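Local coordinates for protein hydrolase, isochorismatase family (Pseudomonas putida, PDB 4L08) that probably hydrolyses the amide of maleamate to give maleate and ammonia, as a maleamate amidase of the isochorismatase family, at residues A23-D28 and I66-A71; F29-T34 and E100-T105; G143-G148 and A172-G177. The protein carries 1 engineered substitution. All coordinates share one frame; numbering follows the deposited sequence.

Interaction 1 of 3, residues A23-D28 and I66-A71; sequences AIIVVD and IFTTIA. With MAE (maleic acid), chain I.
Asp28 and Ile70 meet at the carboxy-terminal ends of two neighbouring parallel strands, beside the bound maleate. The Asp28 side chain leaves its backbone with CG anti to the carbonyl carbon (chi1 -65°). Its CB already touches the ligand, 3.4 Å from maleate O4. Beyond it the carboxylate divides: OD1 turns back to the other strand and rests 3.4 Å from Ile70 CG1, while OD2 reaches on to Ile70 CD1. Asp28 OD2 lies 3.0 Å from maleate O4 and is also salt-bridged to Lys116. The isoleucine suits this place because its long branch backs the carboxylate and its CD1 faces maleate C3 without competing for polar partners.

Further back, the strands are joined by Ile66 N to Ile24 O (2.9 Å), Val26 N to Ile66 O and Thr68 N to Val26 O. Asp28 N to Thr68 O continues the series at a bent angle of 132°. Val26 and Phe67 stand side by side on one face, with Val26 CG2 over the ring, 4.1 Å from the Phe67 centroid. On the other face lie Val27 and Thr68; Thr68 OG1 is hydrogen-bonded to Ser121 OG.

This is the central parallel sheet of the isochorismatase-like alpha/beta fold, with pocket residues at the strand ends; the Asp28-Lys116 pair is consistent with the Asp-Lys-Cys triad of the family, whose cysteine position is here the engineered Ala149.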
loop_
_atom_site.group_PDB
_atom_site.type_symbol
_atom_site.label_atom_id
_atom_site.label_comp_id
_atom_site.label_asym_id
_atom_site.label_seq_id
_atom_site.Cartn_x
_atom_site.Cartn_y
_atom_site.Cartn_z
ATOM N N ALA A 23 3.038 -3.565 -19.987
ATOM C CA ALA A 23 1.812 -4.300 -19.717
ATOM C C ALA A 23 0.834 -3.329 -19.084
ATOM O O ALA A 23 1.235 -2.424 -18.351
ATOM C CB ALA A 23 2.080 -5.464 -18.784
ATOM N N ILE A 24 -0.446 -3.499 -19.379
ATOM C CA ILE A 24 -1.462 -2.648 -18.774
ATOM C C ILE A 24 -2.274 -3.439 -17.753
ATOM O O ILE A 24 -2.767 -4.529 -18.046
ATOM C CB ILE A 24 -2.339 -1.913 -19.828
ATOM C CG1 ILE A 24 -3.745 -1.623 -19.295
ATOM C CG2 ILE A 24 -2.423 -2.694 -21.124
ATOM C CD1 ILE A 24 -3.835 -0.377 -18.442
ATOM N N ILE A 25 -2.372 -2.885 -16.546
ATOM C CA ILE A 25 -3.134 -3.495 -15.464
ATOM C C ILE A 25 -4.373 -2.665 -15.170
ATOM O O ILE A 25 -4.274 -1.505 -14.764
ATOM C CB ILE A 25 -2.302 -3.627 -14.174
ATOM C CG1 ILE A 25 -0.992 -4.367 -14.455
ATOM C CG2 ILE A 25 -3.113 -4.325 -13.087
ATOM C CD1 ILE A 25 0.063 -4.155 -13.391
ATOM N N VAL A 26 -5.538 -3.269 -15.379
ATOM C CA VAL A 26 -6.807 -2.601 -15.114
ATOM C C VAL A 26 -7.348 -3.078 -13.771
ATOM O O VAL A 26 -7.757 -4.235 -13.623
ATOM C CB VAL A 26 -7.827 -2.850 -16.244
ATOM C CG1 VAL A 26 -9.050 -1.963 -16.069
ATOM C CG2 VAL A 26 -7.186 -2.599 -17.602
ATOM N N VAL A 27 -7.340 -2.178 -12.792
ATOM C CA VAL A 27 -7.642 -2.545 -11.412
ATOM C C VAL A 27 -9.105 -2.317 -11.042
ATOM O O VAL A 27 -9.592 -1.181 -11.056
ATOM C CB VAL A 27 -6.728 -1.807 -10.404
ATOM C CG1 VAL A 27 -6.871 -2.423 -9.024
ATOM C CG2 VAL A 27 -5.269 -1.876 -10.841
ATOM N N ASP A 28 -9.788 -3.416 -10.721
ATOM C CA ASP A 28 -11.153 -3.396 -10.182
ATOM C C ASP A 28 -12.128 -2.464 -10.906
ATOM O O ASP A 28 -12.841 -1.681 -10.273
ATOM C CB ASP A 28 -11.139 -3.076 -8.680
ATOM C CG ASP A 28 -10.457 -4.154 -7.849
ATOM O OD1 ASP A 28 -10.606 -5.357 -8.162
ATOM O OD2 ASP A 28 -9.775 -3.793 -6.867
ATOM N N ILE A 66 -4.095 -7.088 -18.491
ATOM C CA ILE A 66 -4.569 -7.889 -17.374
ATOM C C ILE A 66 -5.553 -7.093 -16.521
ATOM O O ILE A 66 -5.241 -5.997 -16.053
ATOM C CB ILE A 66 -3.389 -8.420 -16.528
ATOM C CG1 ILE A 66 -2.442 -9.250 -17.401
ATOM C CG2 ILE A 66 -3.891 -9.248 -15.353
ATOM C CD1 ILE A 66 -1.004 -9.251 -16.933
ATOM N N PHE A 67 -6.747 -7.653 -16.348
ATOM C CA PHE A 67 -7.782 -7.073 -15.504
ATOM C C PHE A 67 -7.773 -7.767 -14.150
ATOM O O PHE A 67 -7.446 -8.954 -14.059
ATOM C CB PHE A 67 -9.157 -7.262 -16.144
ATOM C CG PHE A 67 -9.340 -6.521 -17.436
ATOM C CD1 PHE A 67 -8.887 -7.058 -18.636
ATOM C CD2 PHE A 67 -9.986 -5.293 -17.457
ATOM C CE1 PHE A 67 -9.062 -6.376 -19.830
ATOM C CE2 PHE A 67 -10.160 -4.604 -18.648
ATOM C CZ PHE A 67 -9.699 -5.148 -19.836
ATOM N N THR A 68 -8.133 -7.033 -13.099
ATOM C CA THR A 68 -8.237 -7.615 -11.760
ATOM C C THR A 68 -9.600 -7.325 -11.140
ATOM O O THR A 68 -10.135 -6.228 -11.286
ATOM C CB THR A 68 -7.143 -7.096 -10.805
ATOM O OG1 THR A 68 -7.255 -5.675 -10.685
ATOM C CG2 THR A 68 -5.756 -7.440 -11.316
ATOM N N THR A 69 -10.155 -8.316 -10.449
ATOM C CA THR A 69 -11.408 -8.135 -9.725
ATOM C C THR A 69 -11.337 -8.707 -8.311
ATOM O O THR A 69 -10.559 -9.625 -8.026
ATOM C CB THR A 69 -12.619 -8.723 -10.489
ATOM O OG1 THR A 69 -13.838 -8.258 -9.893
ATOM C CG2 THR A 69 -12.599 -10.258 -10.491
ATOM N N ILE A 70 -12.147 -8.141 -7.425
ATOM C CA ILE A 70 -12.298 -8.661 -6.077
ATOM C C ILE A 70 -13.549 -9.532 -6.063
ATOM O O ILE A 70 -14.620 -9.098 -6.487
ATOM C CB ILE A 70 -12.396 -7.528 -5.029
ATOM C CG1 ILE A 70 -11.169 -6.613 -5.107
ATOM C CG2 ILE A 70 -12.522 -8.100 -3.630
ATOM C CD1 ILE A 70 -11.263 -5.350 -4.269
ATOM N N ALA A 71 -13.395 -10.771 -5.603
ATOM C CA ALA A 71 -14.498 -11.726 -5.537
ATOM C C ALA A 71 -14.321 -12.655 -4.343
ATOM O O ALA A 71 -13.206 -13.100 -4.053
ATOM C CB ALA A 71 -14.586 -12.528 -6.825
HETATM C C1 MAE I . -10.786 0.144 -1.729
HETATM O O1 MAE I . -11.389 1.211 -2.010
HETATM O O2 MAE I . -9.689 0.124 -1.118
HETATM C C2 MAE I . -11.390 -1.150 -2.123
HETATM C C3 MAE I . -11.451 -1.603 -3.377
HETATM C C4 MAE I . -10.941 -0.896 -4.575
HETATM O O3 MAE I . -10.315 0.182 -4.475
HETATM O O4 MAE I . -11.155 -1.413 -5.692
#

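Interaction 2 of 3, residues F29-T34 and E100-T105; sequences FSYGFT and EIDMAT. With MAE (maleic acid), chain I.
Ser30 and Ile101 bring two loop backbones together, their CA atoms 4.0 Å apart, in a single bridge closed by Asp102 N to Phe29 O (3.0 Å) and Tyr31 N to Glu100 O (3.1 Å). The tyrosine then lies across the second loop. Its ring has Asp102 CA over one face, 3.9 Å from the Tyr31 centroid in a CH-pi contact, and CE1 comes 3.4 Å from Asp102 CG, with ring and carboxylate planes 43° apart. At the far end Tyr31 OH accepts from Met103 N at 3.3 Å, a nearly straight bond (164°); a tyrosine suits the place because it supplies both a flat face and a polar end. Arg97 adds a cation-pi contact to the same ring.

In Asp102, CG anti to the backbone N (chi1 -162°) carries the carboxylate toward the 29-34 loop, where its oxygens take different partners. OD1 accepts from Ala104 N and closes an Asx turn into the short 3-10 segment 103-105. OD2 lies 2.7 Å from Thr34 OG1, whose single proton could instead go to Ser30 O, 2.8 Å from Thr34 OG1. Thr105 CG2 packs against Phe29 CB, an apolar patch.

Helix 45-60 closes over this patch through Met48 and Thr51, Ile101 and Thr105 rest on Phe67 of strand 65-70, and Phe33, in the weakly bonded helical turn at about 31-34, turns to Ile70 and the maleate.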
loop_
_atom_site.group_PDB
_atom_site.type_symbol
_atom_site.label_atom_id
_atom_site.label_comp_id
_atom_site.label_asym_id
_atom_site.label_seq_id
_atom_site.Cartn_x
_atom_site.Cartn_y
_atom_site.Cartn_z
ATOM N N PHE A 29 -12.149 -2.549 -12.232
ATOM C CA PHE A 29 -13.187 -1.892 -13.019
ATOM C C PHE A 29 -14.354 -2.853 -13.247
ATOM O O PHE A 29 -14.838 -3.012 -14.371
ATOM C CB PHE A 29 -12.638 -1.377 -14.355
ATOM C CG PHE A 29 -12.205 0.066 -14.326
ATOM C CD1 PHE A 29 -12.772 0.967 -13.429
ATOM C CD2 PHE A 29 -11.257 0.533 -15.227
ATOM C CE1 PHE A 29 -12.378 2.297 -13.413
ATOM C CE2 PHE A 29 -10.862 1.864 -15.218
ATOM C CZ PHE A 29 -11.422 2.747 -14.310
ATOM N N SER A 30 -14.782 -3.507 -12.170
ATOM C CA SER A 30 -15.963 -4.357 -12.198
ATOM C C SER A 30 -17.204 -3.517 -11.898
ATOM O O SER A 30 -17.089 -2.355 -11.501
ATOM C CB SER A 30 -15.822 -5.510 -11.202
ATOM O OG SER A 30 -15.600 -5.031 -9.889
ATOM N N TYR A 31 -18.385 -4.103 -12.093
ATOM C CA TYR A 31 -19.647 -3.385 -11.887
ATOM C C TYR A 31 -19.827 -2.881 -10.457
ATOM O O TYR A 31 -20.403 -1.811 -10.240
ATOM C CB TYR A 31 -20.844 -4.234 -12.320
ATOM C CG TYR A 31 -20.960 -4.386 -13.822
ATOM C CD1 TYR A 31 -21.115 -3.266 -14.648
ATOM C CD2 TYR A 31 -20.921 -5.650 -14.423
ATOM C CE1 TYR A 31 -21.219 -3.401 -16.024
ATOM C CE2 TYR A 31 -21.026 -5.794 -15.800
ATOM C CZ TYR A 31 -21.172 -4.667 -16.593
ATOM O OH TYR A 31 -21.272 -4.800 -17.958
ATOM N N GLY A 32 -19.315 -3.646 -9.494
ATOM C CA GLY A 32 -19.328 -3.251 -8.084
ATOM C C GLY A 32 -18.708 -1.889 -7.803
ATOM O O GLY A 32 -19.104 -1.213 -6.854
ATOM N N PHE A 33 -17.748 -1.486 -8.637
ATOM C CA PHE A 33 -17.021 -0.225 -8.455
ATOM C C PHE A 33 -17.311 0.854 -9.512
ATOM O O PHE A 33 -16.813 1.976 -9.402
ATOM C CB PHE A 33 -15.513 -0.492 -8.392
ATOM C CG PHE A 33 -15.105 -1.398 -7.267
ATOM C CD1 PHE A 33 -15.040 -0.922 -5.959
ATOM C CD2 PHE A 33 -14.776 -2.727 -7.512
ATOM C CE1 PHE A 33 -14.667 -1.758 -4.919
ATOM C CE2 PHE A 33 -14.398 -3.567 -6.476
ATOM C CZ PHE A 33 -14.343 -3.082 -5.178
ATOM N N THR A 34 -18.115 0.516 -10.520
ATOM C CA THR A 34 -18.347 1.398 -11.671
ATOM C C THR A 34 -19.828 1.663 -11.974
ATOM O O THR A 34 -20.150 2.583 -12.728
ATOM C CB THR A 34 -17.688 0.837 -12.950
ATOM O OG1 THR A 34 -18.253 -0.446 -13.255
ATOM C CG2 THR A 34 -16.186 0.695 -12.772
ATOM N N GLU A 100 -18.290 -9.220 -12.140
ATOM C CA GLU A 100 -17.993 -9.161 -13.572
ATOM C C GLU A 100 -17.375 -7.825 -13.980
ATOM O O GLU A 100 -17.776 -6.770 -13.487
ATOM C CB GLU A 100 -19.255 -9.436 -14.400
ATOM C CG GLU A 100 -19.845 -10.836 -14.236
ATOM C CD GLU A 100 -18.889 -11.948 -14.660
ATOM O OE1 GLU A 100 -18.432 -11.946 -15.826
ATOM O OE2 GLU A 100 -18.602 -12.834 -13.826
ATOM N N ILE A 101 -16.391 -7.891 -14.874
ATOM C CA ILE A 101 -15.724 -6.702 -15.411
ATOM C C ILE A 101 -16.705 -5.891 -16.260
ATOM O O ILE A 101 -17.419 -6.453 -17.089
ATOM C CB ILE A 101 -14.474 -7.089 -16.252
ATOM C CG1 ILE A 101 -13.579 -8.087 -15.495
ATOM C CG2 ILE A 101 -13.683 -5.859 -16.689
ATOM C CD1 ILE A 101 -13.037 -7.598 -14.166
ATOM N N ASP A 102 -16.743 -4.577 -16.035
ATOM C CA ASP A 102 -17.603 -3.664 -16.802
ATOM C C ASP A 102 -17.286 -3.735 -18.295
ATOM O O ASP A 102 -16.126 -3.609 -18.693
ATOM C CB ASP A 102 -17.431 -2.225 -16.299
ATOM C CG ASP A 102 -18.572 -1.305 -16.718
ATOM O OD1 ASP A 102 -19.001 -1.348 -17.893
ATOM O OD2 ASP A 102 -19.037 -0.521 -15.864
ATOM N N MET A 103 -18.318 -3.931 -19.114
ATOM C CA MET A 103 -18.147 -4.047 -20.572
ATOM C C MET A 103 -17.692 -2.745 -21.250
ATOM O O MET A 103 -17.211 -2.772 -22.385
ATOM C CB MET A 103 -19.421 -4.593 -21.233
ATOM C CG MET A 103 -19.758 -6.034 -20.855
ATOM S SD MET A 103 -18.652 -7.289 -21.545
ATOM C CE MET A 103 -19.266 -7.413 -23.227
ATOM N N ALA A 104 -17.829 -1.621 -20.545
ATOM C CA ALA A 104 -17.370 -0.316 -21.034
ATOM C C ALA A 104 -15.844 -0.226 -21.164
ATOM O O ALA A 104 -15.323 0.687 -21.811
ATOM C CB ALA A 104 -17.896 0.802 -20.144
ATOM N N THR A 105 -15.141 -1.173 -20.542
ATOM C CA THR A 105 -13.681 -1.269 -20.630
ATOM C C THR A 105 -13.234 -1.883 -21.959
ATOM O O THR A 105 -12.080 -1.729 -22.369
ATOM C CB THR A 105 -13.099 -2.124 -19.486
ATOM O OG1 THR A 105 -13.593 -3.466 -19.589
ATOM C CG2 THR A 105 -13.472 -1.545 -18.123
HETATM C C1 MAE I . -10.786 0.144 -1.729
HETATM O O1 MAE I . -11.389 1.211 -2.010
HETATM O O2 MAE I . -9.689 0.124 -1.118
HETATM C C2 MAE I . -11.390 -1.150 -2.123
HETATM C C3 MAE I . -11.451 -1.603 -3.377
HETATM C C4 MAE I . -10.941 -0.896 -4.575
HETATM O O3 MAE I . -10.315 0.182 -4.475
HETATM O O4 MAE I . -11.155 -1.413 -5.692
#

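Interaction 3 of 3, residues G143-G148 and A172-G177; sequences GATTSG and ADRAKG. With MAE (maleic acid), chain I.
Ser147 and Asp173 are brought together by their first torsions: at chi1 64° Ser147 OG sits between its own backbone N and carbonyl carbon, and chi1 -146° swings the Asp173 carboxylate over to meet it. Asp173 OD2 is gripped twice, by Ser147 OG on its syn lone pair (2.6 Å) and by Ser147 N from above the carboxylate plane (2.9 Å). OD1 takes the Arg174 backbone N on its anti side, which fixes the rotation of the group. An aspartate is apt here, since its charge lies at the first turn of helix 146-159, whose dipole would be expected to stabilise it. Ser147 O also bonds to Arg151 of the second subunit.

Backbone bonds carry the rest: Ala172 N to Gly143 O, and Thr146 N to Ala172 O, the latter reached from above the carbonyl plane. At the backbone angles of Gly143 a CB would jam against the carbonyl O of the residue before, which calls for glycine.

The Arg174 chain bends at chi3 and lays one guanidinium face against Thr145 CG2. NH1 gives a weak bond to maleate O1 (3.5 Å) at the guanidinium edge, while NH2 is held by Thr40 O. Thr145 N points straight at maleate O3 (2.8 Å), and Thr145 OG1 lies 3.1 Å from both maleate O3 and O1. Gly148, having no side chain, lets maleate O2 approach its CA.

The cis peptide between Ala144 and Thr145, just ahead of the helix that carries the engineered Ala149, is a recurring feature of isochorismatase-like active sites and here turns an amide N-H into the carboxylate pocket.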
loop_
_atom_site.group_PDB
_atom_site.type_symbol
_atom_site.label_atom_id
_atom_site.label_comp_id
_atom_site.label_asym_id
_atom_site.label_seq_id
_atom_site.Cartn_x
_atom_site.Cartn_y
_atom_site.Cartn_z
ATOM N N GLY A 143 -7.534 2.190 -13.106
ATOM C CA GLY A 143 -8.651 1.570 -12.401
ATOM C C GLY A 143 -9.311 2.348 -11.281
ATOM O O GLY A 143 -9.302 3.579 -11.269
ATOM N N ALA A 144 -9.893 1.605 -10.345
ATOM C CA ALA A 144 -10.589 2.168 -9.197
ATOM C C ALA A 144 -10.385 1.269 -7.971
ATOM O O ALA A 144 -10.337 0.047 -8.106
ATOM C CB ALA A 144 -12.072 2.319 -9.506
ATOM N N THR A 145 -10.248 1.856 -6.780
ATOM C CA THR A 145 -10.212 3.306 -6.591
ATOM C C THR A 145 -8.773 3.772 -6.416
ATOM O O THR A 145 -7.912 3.005 -5.972
ATOM C CB THR A 145 -11.059 3.758 -5.385
ATOM O OG1 THR A 145 -10.513 3.213 -4.179
ATOM C CG2 THR A 145 -12.504 3.297 -5.528
ATOM N N THR A 146 -8.520 5.028 -6.773
ATOM C CA THR A 146 -7.165 5.582 -6.775
ATOM C C THR A 146 -6.518 5.629 -5.392
ATOM O O THR A 146 -5.319 5.377 -5.262
ATOM C CB THR A 146 -7.085 6.945 -7.512
ATOM O OG1 THR A 146 -6.318 7.886 -6.746
ATOM C CG2 THR A 146 -8.462 7.506 -7.745
ATOM N N SER A 147 -7.312 5.926 -4.366
ATOM C CA SER A 147 -6.815 5.906 -2.992
ATOM C C SER A 147 -6.872 4.503 -2.380
ATOM O O SER A 147 -6.349 4.270 -1.284
ATOM C CB SER A 147 -7.567 6.913 -2.115
ATOM O OG SER A 147 -8.936 6.573 -1.989
ATOM N N GLY A 148 -7.500 3.575 -3.095
ATOM C CA GLY A 148 -7.642 2.208 -2.620
ATOM C C GLY A 148 -6.763 1.215 -3.351
ATOM O O GLY A 148 -5.547 1.165 -3.133
ATOM N N ALA A 172 -10.336 6.477 -11.051
ATOM C CA ALA A 172 -11.586 6.943 -10.474
ATOM C C ALA A 172 -11.627 6.668 -8.976
ATOM O O ALA A 172 -11.182 5.611 -8.518
ATOM C CB ALA A 172 -12.764 6.272 -11.163
ATOM N N ASP A 173 -12.154 7.629 -8.221
ATOM C CA ASP A 173 -12.378 7.461 -6.788
ATOM C C ASP A 173 -13.750 8.013 -6.420
ATOM O O ASP A 173 -14.403 8.669 -7.235
ATOM C CB ASP A 173 -11.282 8.166 -5.979
ATOM C CG ASP A 173 -10.927 7.430 -4.686
ATOM O OD1 ASP A 173 -11.805 6.773 -4.080
ATOM O OD2 ASP A 173 -9.753 7.518 -4.271
ATOM N N ARG A 174 -14.186 7.745 -5.193
ATOM C CA ARG A 174 -15.490 8.208 -4.725
ATOM C C ARG A 174 -15.430 9.590 -4.065
ATOM O O ARG A 174 -16.469 10.176 -3.750
ATOM C CB ARG A 174 -16.153 7.165 -3.805
ATOM C CG ARG A 174 -15.266 6.612 -2.698
ATOM C CD ARG A 174 -15.989 5.553 -1.873
ATOM N NE ARG A 174 -16.139 4.278 -2.580
ATOM C CZ ARG A 174 -15.231 3.302 -2.588
ATOM N NH1 ARG A 174 -14.085 3.434 -1.932
ATOM N NH2 ARG A 174 -15.468 2.185 -3.259
ATOM N N ALA A 175 -14.215 10.109 -3.878
ATOM C CA ALA A 175 -14.002 11.419 -3.257
ATOM C C ALA A 175 -12.744 12.107 -3.789
ATOM O O ALA A 175 -11.710 11.464 -3.984
ATOM C CB ALA A 175 -13.930 11.280 -1.744
ATOM N N LYS A 176 -12.841 13.418 -4.001
ATOM C CA LYS A 176 -11.764 14.215 -4.602
ATOM C C LYS A 176 -10.501 14.301 -3.732
ATOM O O LYS A 176 -9.380 14.267 -4.251
ATOM C CB LYS A 176 -12.271 15.625 -4.918
ATOM C CG LYS A 176 -11.453 16.375 -5.961
ATOM C CD LYS A 176 -11.505 17.879 -5.715
ATOM C CE LYS A 176 -11.272 18.671 -6.998
ATOM N NZ LYS A 176 -12.480 18.655 -7.893
ATOM N N GLY A 177 -10.693 14.421 -2.419
ATOM C CA GLY A 177 -9.592 14.562 -1.462
ATOM C C GLY A 177 -8.604 13.407 -1.485
ATOM O O GLY A 177 -7.427 13.606 -1.803
HETATM C C1 MAE I . -10.786 0.144 -1.729
HETATM O O1 MAE I . -11.389 1.211 -2.010
HETATM O O2 MAE I . -9.689 0.124 -1.118
HETATM C C2 MAE I . -11.390 -1.150 -2.123
HETATM C C3 MAE I . -11.451 -1.603 -3.377
HETATM C C4 MAE I . -10.941 -0.896 -4.575
HETATM O O3 MAE I . -10.315 0.182 -4.475
HETATM O O4 MAE I . -11.155 -1.413 -5.692
#

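How the interactions relate
All three contacts converge on one maleate, which is also bonded to the backbone N of the engineered Ala149. Interactions 1 and 2 are closest, with centres about 10 Å apart: the chain runs straight from Asp28 into Phe29, and Phe67 CD2 packs 3.8 Å from Ile101 CG2. Interaction 3 lies about 15 Å, centre to centre, from each of the others. It joins interaction 1 through neighbouring strands of the sheet, where Val27 O and Ala144 N (2.9 Å) probably form a hydrogen bond, and interaction 2 through Phe29 CZ, 3.6 Å from Gly143 CA. Around the ligand, Asp28 and the Phe33 ring face meet one carboxylate, Arg174 more weakly the other, and Thr145 reaches both.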